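Local coordinates for protein peptide methionine sulfoxide reductase msrA/msrB (Neisseria meningitidis, PDB 3BQG) that reduces methionine sulfoxide back to methionine in peptides and proteins, its central MsrA domain having been captured here with an oxidised, sulfenic acid cysteine, at residues Gly32-Asn37 against Gly98-Asp103; Asp70-Phe75 against Ala108-Ala113; Ala112-Glu117 against Leu125-Glu130. The protein carries 1 engineered substitution. All blocks are in the same frame, centred on the assembly; numbering follows the deposited sequence.

Contact 1 (Gly32-Asn37 against Gly98-Asp103); sequences GYANGN and GVYYTD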
loop_
_atom_site.group_PDB
_atom_site.type_symbol
_atom_site.label_atom_id
_atom_site.label_comp_id
_atom_site.label_asym_id
_atom_site.label_seq_id
_atom_site.Cartn_x
_atom_site.Cartn_y
_atom_site.Cartn_z
ATOM N N GLY A 32 -5.929 -1.336 -6.426
ATOM C CA GLY A 32 -5.869 -2.377 -7.439
ATOM C C GLY A 32 -5.342 -3.699 -6.911
ATOM O O GLY A 32 -5.173 -3.876 -5.705
ATOM N N TYR A 33 -5.059 -4.617 -7.831
ATOM C CA TYR A 33 -4.576 -5.958 -7.506
ATOM C C TYR A 33 -3.187 -6.129 -8.109
ATOM O O TYR A 33 -3.014 -6.000 -9.323
ATOM C CB TYR A 33 -5.546 -6.974 -8.102
ATOM C CG TYR A 33 -6.991 -6.605 -7.843
ATOM C CD1 TYR A 33 -7.517 -6.662 -6.554
ATOM C CD2 TYR A 33 -7.825 -6.163 -8.878
ATOM C CE1 TYR A 33 -8.829 -6.293 -6.294
ATOM C CE2 TYR A 33 -9.145 -5.787 -8.628
ATOM C CZ TYR A 33 -9.637 -5.857 -7.333
ATOM O OH TYR A 33 -10.940 -5.510 -7.059
ATOM N N ALA A 34 -2.205 -6.442 -7.268
ATOM C CA ALA A 34 -0.831 -6.567 -7.739
ATOM C C ALA A 34 -0.146 -7.898 -7.496
ATOM O O ALA A 34 -0.476 -8.628 -6.561
ATOM C CB ALA A 34 0.012 -5.458 -7.121
ATOM N N ASN A 35 0.838 -8.179 -8.347
ATOM C CA ASN A 35 1.651 -9.386 -8.266
ATOM C C ASN A 35 0.865 -10.672 -8.056
ATOM O O ASN A 35 1.136 -11.440 -7.132
ATOM C CB ASN A 35 2.705 -9.221 -7.163
ATOM C CG ASN A 35 3.811 -8.243 -7.548
ATOM O OD1 ASN A 35 3.681 -7.486 -8.513
ATOM N ND2 ASN A 35 4.898 -8.247 -6.783
ATOM N N GLY A 36 -0.116 -10.894 -8.923
ATOM C CA GLY A 36 -0.907 -12.101 -8.854
ATOM C C GLY A 36 -0.431 -13.021 -9.965
ATOM O O GLY A 36 0.554 -12.722 -10.647
ATOM N N ASN A 37 -1.143 -14.120 -10.174
ATOM C CA ASN A 37 -0.763 -15.088 -11.189
ATOM C C ASN A 37 -1.531 -14.922 -12.488
ATOM O O ASN A 37 -1.237 -15.589 -13.483
ATOM C CB ASN A 37 -0.982 -16.495 -10.641
ATOM C CG ASN A 37 -0.149 -16.770 -9.408
ATOM O OD1 ASN A 37 -0.589 -17.461 -8.491
ATOM N ND2 ASN A 37 1.066 -16.241 -9.385
ATOM N N GLY A 98 3.538 -5.339 1.522
ATOM C CA GLY A 98 4.612 -5.281 0.556
ATOM C C GLY A 98 4.761 -3.935 -0.112
ATOM O O GLY A 98 3.826 -3.131 -0.146
ATOM N N VAL A 99 5.962 -3.687 -0.628
ATOM C CA VAL A 99 6.269 -2.455 -1.346
ATOM C C VAL A 99 6.782 -2.953 -2.707
ATOM O O VAL A 99 7.734 -3.734 -2.755
ATOM C CB VAL A 99 7.385 -1.649 -0.625
ATOM C CG1 VAL A 99 7.739 -0.409 -1.440
ATOM C CG2 VAL A 99 6.923 -1.258 0.794
ATOM N N TYR A 100 6.156 -2.525 -3.800
ATOM C CA TYR A 100 6.575 -2.969 -5.127
ATOM C C TYR A 100 7.007 -1.773 -5.960
ATOM O O TYR A 100 6.346 -0.739 -5.987
ATOM C CB TYR A 100 5.443 -3.745 -5.813
ATOM C CG TYR A 100 4.809 -4.785 -4.908
ATOM C CD1 TYR A 100 5.575 -5.797 -4.323
ATOM C CD2 TYR A 100 3.450 -4.724 -4.595
ATOM C CE1 TYR A 100 4.992 -6.725 -3.433
ATOM C CE2 TYR A 100 2.860 -5.640 -3.712
ATOM C CZ TYR A 100 3.632 -6.629 -3.135
ATOM O OH TYR A 100 3.038 -7.489 -2.234
ATOM N N TYR A 101 8.116 -1.928 -6.667
ATOM C CA TYR A 101 8.675 -0.830 -7.449
ATOM C C TYR A 101 8.855 -1.115 -8.940
ATOM O O TYR A 101 8.983 -2.265 -9.352
ATOM C CB TYR A 101 10.026 -0.461 -6.845
ATOM C CG TYR A 101 10.951 -1.650 -6.758
ATOM C CD1 TYR A 101 11.678 -2.078 -7.871
ATOM C CD2 TYR A 101 11.043 -2.406 -5.587
ATOM C CE1 TYR A 101 12.465 -3.225 -7.818
ATOM C CE2 TYR A 101 11.826 -3.551 -5.531
ATOM C CZ TYR A 101 12.533 -3.961 -6.645
ATOM O OH TYR A 101 13.286 -5.111 -6.595
ATOM N N THR A 102 8.896 -0.040 -9.726
ATOM C CA THR A 102 9.080 -0.121 -11.170
ATOM C C THR A 102 10.493 0.311 -11.571
ATOM O O THR A 102 10.899 0.130 -12.721
ATOM C CB THR A 102 8.050 0.747 -11.918
ATOM O OG1 THR A 102 8.091 2.084 -11.410
ATOM C CG2 THR A 102 6.648 0.182 -11.726
ATOM N N ASP A 103 11.234 0.886 -10.623
ATOM C CA ASP A 103 12.616 1.327 -10.853
ATOM C C ASP A 103 13.527 0.449 -9.992
ATOM O O ASP A 103 13.493 0.526 -8.767
ATOM C CB ASP A 103 12.797 2.791 -10.437
ATOM C CG ASP A 103 14.204 3.318 -10.717
ATOM O OD1 ASP A 103 15.151 2.509 -10.827
ATOM O OD2 ASP A 103 14.360 4.552 -10.812
#
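The mixed beta-sheet at the heart of the MsrA domain curls enough for two of its non-adjacent strands to meet over one face, Tyr100 of strand 97-101 reaching Ala34 and Asn35 at the end of strand 26-34. The CA atoms of Ala34 and Tyr100 are 8.6 Å apart, and no hydrogen bond joins the two segments directly. Asn35 lays its amide nitrogen over one face of the Tyr100 ring: ND2 stands 3.5 Å above the ring plane, displaced toward the rim, with Tyr100 CE1 3.7 Å away. The amide is tilted by 38° against the ring, which is short of a flat stack. Ala34 CB approaches the ring obliquely and adds a looser apolar touch, 4.3 Å from Tyr100 CD2. The opposite face of the ring is lined by its own strand, where Gly98 C lies 4.2 Å above the plane of Tyr100. Strands 3-10 and 54-62 run between the two partners in the order of the sheet, and Tyr100 spans them, its side chain resting on Tyr7, Ala9, Ala54 and Thr56. This is the side of the strand turned away from Val99 and Tyr101, which pack against helix 106-117. Asn35 has left the strand for a left-handed backbone conformation, and with CG beside its own N (chi1 -72°) the amide leans over the tyrosine. Further partners steady both polar ends. The OD1 of Asn35 accepts a hydrogen bond from Lys133 N, while its ND2 makes weak ones to Glu130 OE1 and Pro131 O, consistent with an amide of fixed rotation; the phenol oxygen of Tyr100 is hydrogen-bonded to Glu128 OE1, a carboxylate also salt-bridged to Arg96.

Contact 2 (Asp70-Phe75 against Ala108-Ala113); sequences DILQYF and AVIAAA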
loop_
_atom_site.group_PDB
_atom_site.type_symbol
_atom_site.label_atom_id
_atom_site.label_comp_id
_atom_site.label_asym_id
_atom_site.label_seq_id
_atom_site.Cartn_x
_atom_site.Cartn_y
_atom_site.Cartn_z
ATOM N N ASP A 70 9.771 9.424 2.665
ATOM C CA ASP A 70 8.631 10.055 3.324
ATOM C C ASP A 70 7.422 9.151 3.119
ATOM O O ASP A 70 6.693 8.848 4.064
ATOM C CB ASP A 70 8.321 11.432 2.727
ATOM C CG ASP A 70 9.452 12.424 2.903
ATOM O OD1 ASP A 70 10.268 12.255 3.835
ATOM O OD2 ASP A 70 9.514 13.388 2.110
ATOM N N ILE A 71 7.218 8.718 1.876
ATOM C CA ILE A 71 6.092 7.840 1.551
ATOM C C ILE A 71 6.146 6.558 2.386
ATOM O O ILE A 71 5.121 6.088 2.883
ATOM C CB ILE A 71 6.090 7.454 0.053
ATOM C CG1 ILE A 71 5.812 8.689 -0.810
ATOM C CG2 ILE A 71 5.045 6.371 -0.206
ATOM C CD1 ILE A 71 4.418 9.288 -0.614
ATOM N N LEU A 72 7.343 5.994 2.537
ATOM C CA LEU A 72 7.488 4.771 3.315
ATOM C C LEU A 72 7.208 4.998 4.802
ATOM O O LEU A 72 6.639 4.129 5.469
ATOM C CB LEU A 72 8.881 4.169 3.115
ATOM C CG LEU A 72 9.159 3.672 1.688
ATOM C CD1 LEU A 72 10.541 3.033 1.618
ATOM C CD2 LEU A 72 8.093 2.658 1.277
ATOM N N GLN A 73 7.599 6.156 5.330
ATOM C CA GLN A 73 7.338 6.438 6.738
ATOM C C GLN A 73 5.830 6.510 6.984
ATOM O O GLN A 73 5.337 5.985 7.982
ATOM C CB GLN A 73 8.019 7.741 7.166
ATOM C CG GLN A 73 9.539 7.684 7.074
ATOM C CD GLN A 73 10.133 6.539 7.885
ATOM O OE1 GLN A 73 10.850 5.689 7.354
ATOM N NE2 GLN A 73 9.836 6.515 9.176
ATOM N N TYR A 74 5.098 7.150 6.076
ATOM C CA TYR A 74 3.643 7.241 6.203
ATOM C C TYR A 74 3.051 5.830 6.162
ATOM O O TYR A 74 2.088 5.523 6.864
ATOM C CB TYR A 74 3.054 8.071 5.054
ATOM C CG TYR A 74 3.142 9.571 5.255
ATOM C CD1 TYR A 74 2.417 10.201 6.270
ATOM C CD2 TYR A 74 3.919 10.364 4.411
ATOM C CE1 TYR A 74 2.456 11.584 6.436
ATOM C CE2 TYR A 74 3.967 11.753 4.566
ATOM C CZ TYR A 74 3.229 12.353 5.580
ATOM O OH TYR A 74 3.242 13.721 5.730
ATOM N N PHE A 75 3.643 4.983 5.325
ATOM C CA PHE A 75 3.209 3.595 5.174
ATOM C C PHE A 75 3.359 2.868 6.507
ATOM O O PHE A 75 2.396 2.298 7.024
ATOM C CB PHE A 75 4.072 2.908 4.108
ATOM C CG PHE A 75 3.727 1.466 3.865
ATOM C CD1 PHE A 75 2.492 1.107 3.335
ATOM C CD2 PHE A 75 4.667 0.468 4.110
ATOM C CE1 PHE A 75 2.197 -0.226 3.053
ATOM C CE2 PHE A 75 4.381 -0.875 3.831
ATOM C CZ PHE A 75 3.145 -1.219 3.297
ATOM N N ALA A 108 17.142 -0.979 -3.157
ATOM C CA ALA A 108 18.072 -0.709 -2.069
ATOM C C ALA A 108 17.513 0.342 -1.114
ATOM O O ALA A 108 17.703 0.257 0.093
ATOM C CB ALA A 108 19.410 -0.252 -2.634
ATOM N N VAL A 109 16.815 1.335 -1.653
ATOM C CA VAL A 109 16.241 2.375 -0.810
ATOM C C VAL A 109 15.172 1.784 0.104
ATOM O O VAL A 109 15.107 2.112 1.293
ATOM C CB VAL A 109 15.622 3.497 -1.658
ATOM C CG1 VAL A 109 14.943 4.516 -0.763
ATOM C CG2 VAL A 109 16.713 4.174 -2.473
ATOM N N ILE A 110 14.341 0.905 -0.452
ATOM C CA ILE A 110 13.277 0.267 0.313
ATOM C C ILE A 110 13.845 -0.653 1.391
ATOM O O ILE A 110 13.360 -0.656 2.518
ATOM C CB ILE A 110 12.338 -0.519 -0.624
ATOM C CG1 ILE A 110 11.686 0.458 -1.611
ATOM C CG2 ILE A 110 11.277 -1.261 0.185
ATOM C CD1 ILE A 110 10.873 -0.218 -2.692
ATOM N N ALA A 111 14.884 -1.414 1.052
ATOM C CA ALA A 111 15.516 -2.325 2.010
ATOM C C ALA A 111 16.135 -1.572 3.191
ATOM O O ALA A 111 16.062 -2.024 4.337
ATOM C CB ALA A 111 16.584 -3.162 1.317
ATOM N N ALA A 112 16.744 -0.423 2.908
ATOM C CA ALA A 112 17.363 0.386 3.954
ATOM C C ALA A 112 16.289 0.920 4.895
ATOM O O ALA A 112 16.495 1.001 6.112
ATOM C CB ALA A 112 18.141 1.550 3.328
ATOM N N ALA A 113 15.147 1.296 4.329
ATOM C CA ALA A 113 14.042 1.813 5.130
ATOM C C ALA A 113 13.507 0.708 6.041
ATOM O O ALA A 113 13.156 0.956 7.191
ATOM C CB ALA A 113 12.929 2.339 4.225
HETATM O O HOH W 1 12.245 3.355 8.299
#
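Leu72 on helix 68-78 pushes one methyl into the flank of helix 106-117, and Ala113 and Ile110, one helical turn apart, receive it. The touching atom is CD1 of Leu72, which sits 3.6 Å from Ala113 CB. Its other neighbours belong to Ile110, with the backbone CA 4.1 Å and the side-chain CG1 4.3 Å from Leu72 CD1. An extended chi2 of -177° carries that methyl straight outward from its own helix. Because Ala113 ends at CB, the leucine can come close to the neighbouring backbone, and the buried interface is wholly apolar at its centre. Toward the edge a water takes over: it lies 2.9 Å from Gln73 OE1 and 2.8 Å from Ala113 O, within hydrogen-bonding reach of both, although more acceptors surround it than it has protons to offer. Beneath the pair lies the sheet, where Val99 of strand 97-101 is touched by Leu72, Phe75 and Ile110 alike. The two helices, packed side by side through aliphatic side chains over the same strand, belong to the helices that cover one face of the mixed sheet, as in a two-layer alpha-beta sandwich.

Contact 3 (Ala112-Glu117 against Leu125-Glu130); sequences AALKRE and LVVENE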
loop_
_atom_site.group_PDB
_atom_site.type_symbol
_atom_site.label_atom_id
_atom_site.label_comp_id
_atom_site.label_asym_id
_atom_site.label_seq_id
_atom_site.Cartn_x
_atom_site.Cartn_y
_atom_site.Cartn_z
ATOM N N ALA A 112 16.744 -0.423 2.908
ATOM C CA ALA A 112 17.363 0.386 3.954
ATOM C C ALA A 112 16.289 0.920 4.895
ATOM O O ALA A 112 16.495 1.001 6.112
ATOM C CB ALA A 112 18.141 1.550 3.328
ATOM N N ALA A 113 15.147 1.296 4.329
ATOM C CA ALA A 113 14.042 1.813 5.130
ATOM C C ALA A 113 13.507 0.708 6.041
ATOM O O ALA A 113 13.156 0.956 7.191
ATOM C CB ALA A 113 12.929 2.339 4.225
ATOM N N LEU A 114 13.435 -0.511 5.518
ATOM C CA LEU A 114 12.955 -1.640 6.307
ATOM C C LEU A 114 13.948 -1.976 7.424
ATOM O O LEU A 114 13.552 -2.309 8.544
ATOM C CB LEU A 114 12.750 -2.867 5.412
ATOM C CG LEU A 114 11.516 -2.835 4.504
ATOM C CD1 LEU A 114 11.537 -4.010 3.568
ATOM C CD2 LEU A 114 10.260 -2.866 5.352
ATOM N N LYS A 115 15.238 -1.885 7.122
ATOM C CA LYS A 115 16.249 -2.185 8.128
ATOM C C LYS A 115 16.096 -1.227 9.302
ATOM O O LYS A 115 16.201 -1.634 10.457
ATOM C CB LYS A 115 17.658 -2.066 7.532
ATOM C CG LYS A 115 18.772 -2.435 8.503
ATOM C CD LYS A 115 20.141 -2.422 7.833
ATOM C CE LYS A 115 21.215 -2.968 8.768
ATOM N NZ LYS A 115 22.567 -2.949 8.157
ATOM N N ARG A 116 15.836 0.045 9.004
ATOM C CA ARG A 116 15.668 1.049 10.050
ATOM C C ARG A 116 14.395 0.811 10.855
ATOM O O ARG A 116 14.391 0.975 12.074
ATOM C CB ARG A 116 15.644 2.461 9.448
ATOM C CG ARG A 116 16.989 2.912 8.875
ATOM C CD ARG A 116 16.916 4.305 8.257
ATOM N NE ARG A 116 18.207 4.727 7.719
ATOM C CZ ARG A 116 19.298 4.915 8.458
ATOM N NH1 ARG A 116 19.254 4.720 9.769
ATOM N NH2 ARG A 116 20.436 5.302 7.889
ATOM N N GLU A 117 13.319 0.425 10.170
ATOM C CA GLU A 117 12.036 0.167 10.821
ATOM C C GLU A 117 12.149 -1.024 11.773
ATOM O O GLU A 117 11.485 -1.063 12.807
ATOM C CB GLU A 117 10.962 -0.111 9.759
ATOM C CG GLU A 117 9.512 -0.072 10.256
ATOM C CD GLU A 117 9.098 1.293 10.794
ATOM O OE1 GLU A 117 9.811 2.290 10.536
ATOM O OE2 GLU A 117 8.050 1.373 11.471
ATOM N N LEU A 125 10.369 -8.336 10.725
ATOM C CA LEU A 125 9.530 -7.707 9.703
ATOM C C LEU A 125 9.297 -8.679 8.545
ATOM O O LEU A 125 10.195 -9.436 8.176
ATOM C CB LEU A 125 10.203 -6.430 9.196
ATOM C CG LEU A 125 9.784 -5.124 9.875
ATOM C CD1 LEU A 125 9.823 -5.261 11.385
ATOM C CD2 LEU A 125 10.689 -4.002 9.399
ATOM N N VAL A 126 8.090 -8.677 7.982
ATOM C CA VAL A 126 7.788 -9.587 6.884
ATOM C C VAL A 126 7.269 -8.890 5.625
ATOM O O VAL A 126 6.735 -9.538 4.727
ATOM C CB VAL A 126 6.768 -10.672 7.318
ATOM C CG1 VAL A 126 7.307 -11.446 8.508
ATOM C CG2 VAL A 126 5.427 -10.036 7.662
ATOM N N VAL A 127 7.432 -7.574 5.561
ATOM C CA VAL A 127 6.995 -6.794 4.402
ATOM C C VAL A 127 7.770 -7.191 3.141
ATOM O O VAL A 127 8.998 -7.273 3.163
ATOM C CB VAL A 127 7.200 -5.277 4.657
ATOM C CG1 VAL A 127 6.797 -4.469 3.422
ATOM C CG2 VAL A 127 6.391 -4.846 5.871
ATOM N N GLU A 128 7.054 -7.435 2.046
ATOM C CA GLU A 128 7.690 -7.799 0.776
ATOM C C GLU A 128 8.358 -6.571 0.146
ATOM O O GLU A 128 7.908 -5.444 0.329
ATOM C CB GLU A 128 6.655 -8.383 -0.208
ATOM C CG GLU A 128 6.057 -9.711 0.245
ATOM C CD GLU A 128 5.109 -10.338 -0.768
ATOM O OE1 GLU A 128 4.477 -9.610 -1.558
ATOM O OE2 GLU A 128 4.980 -11.574 -0.761
ATOM N N ASN A 129 9.436 -6.814 -0.592
ATOM C CA ASN A 129 10.197 -5.773 -1.277
ATOM C C ASN A 129 10.637 -6.397 -2.598
ATOM O O ASN A 129 11.646 -7.095 -2.655
ATOM C CB ASN A 129 11.433 -5.387 -0.446
ATOM C CG ASN A 129 12.305 -4.346 -1.135
ATOM O OD1 ASN A 129 11.899 -3.734 -2.124
ATOM N ND2 ASN A 129 13.502 -4.127 -0.599
ATOM N N GLU A 130 9.880 -6.151 -3.659
ATOM C CA GLU A 130 10.212 -6.750 -4.945
ATOM C C GLU A 130 9.611 -5.966 -6.107
ATOM O O GLU A 130 8.730 -5.126 -5.914
ATOM C CB GLU A 130 9.723 -8.203 -4.963
ATOM C CG GLU A 130 8.214 -8.346 -4.951
ATOM C CD GLU A 130 7.765 -9.777 -4.722
ATOM O OE1 GLU A 130 6.661 -10.136 -5.183
ATOM O OE2 GLU A 130 8.508 -10.537 -4.067
#
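Helix-to-strand packing within a single crossover is what joins Leu114 to Leu125, Val127 and Asn129: the last turns of helix 106-117 lie against the chain that leads into, and then forms, edge strand 128-131. Leu114 has the largest share of the interface, and its two methyls divide the work. CD2 approaches the branch carbon of Val127, with Leu114 CD2 to Val127 CB at 4.0 Å, and lies 4.2 Å from Leu125 CD2. The other methyl, CD1, reaches Asn129 CB, also 4.2 Å away. The three partners are alternate residues, but the chain is kinked at Val126 and becomes a strand only from Glu128; all three still direct CB toward the helix. Strands 97-101 and 128-131 are parallel neighbours in the sheet, so the helix between them completes a beta-alpha-beta unit and covers the strand to which it leads. Leu125, still in the loop, packs against the last turn of the helix: its CD2 comes within 3.4 Å of Leu114 O and 3.9 Å of Glu117 CB. Its chi1 of -94° lies about 30° from the staggered position. Glu117 contributes only its aliphatic root, crossing Leu125 at about a right angle; a bend at chi2 (62°) turns its carboxylate away from the segment 125-130, and the side chain also touches Phe76 of helix 68-78.

Contacts 2 and 3 are close neighbours, their centres about 8 Å apart; they share Ala112 and Ala113 and use successive turns of helix 106-117, on adjoining parts of its buried side. Contact 1 lies about 15 Å from the centre of each, reaching across the other face of the sheet, yet strand 97-101 links it to both. Val99 CG1 packs 3.4 Å from Ile110 CD1 of contact 2, and Val99 N is probably hydrogen-bonded to Glu128 O of contact 3. Along the chain, contacts 1 and 2 interleave, contact 1 closes before contact 3 opens, and contact 3 begins on the helix residues where contact 2 ends. Strand 97-101 is thus common to both faces.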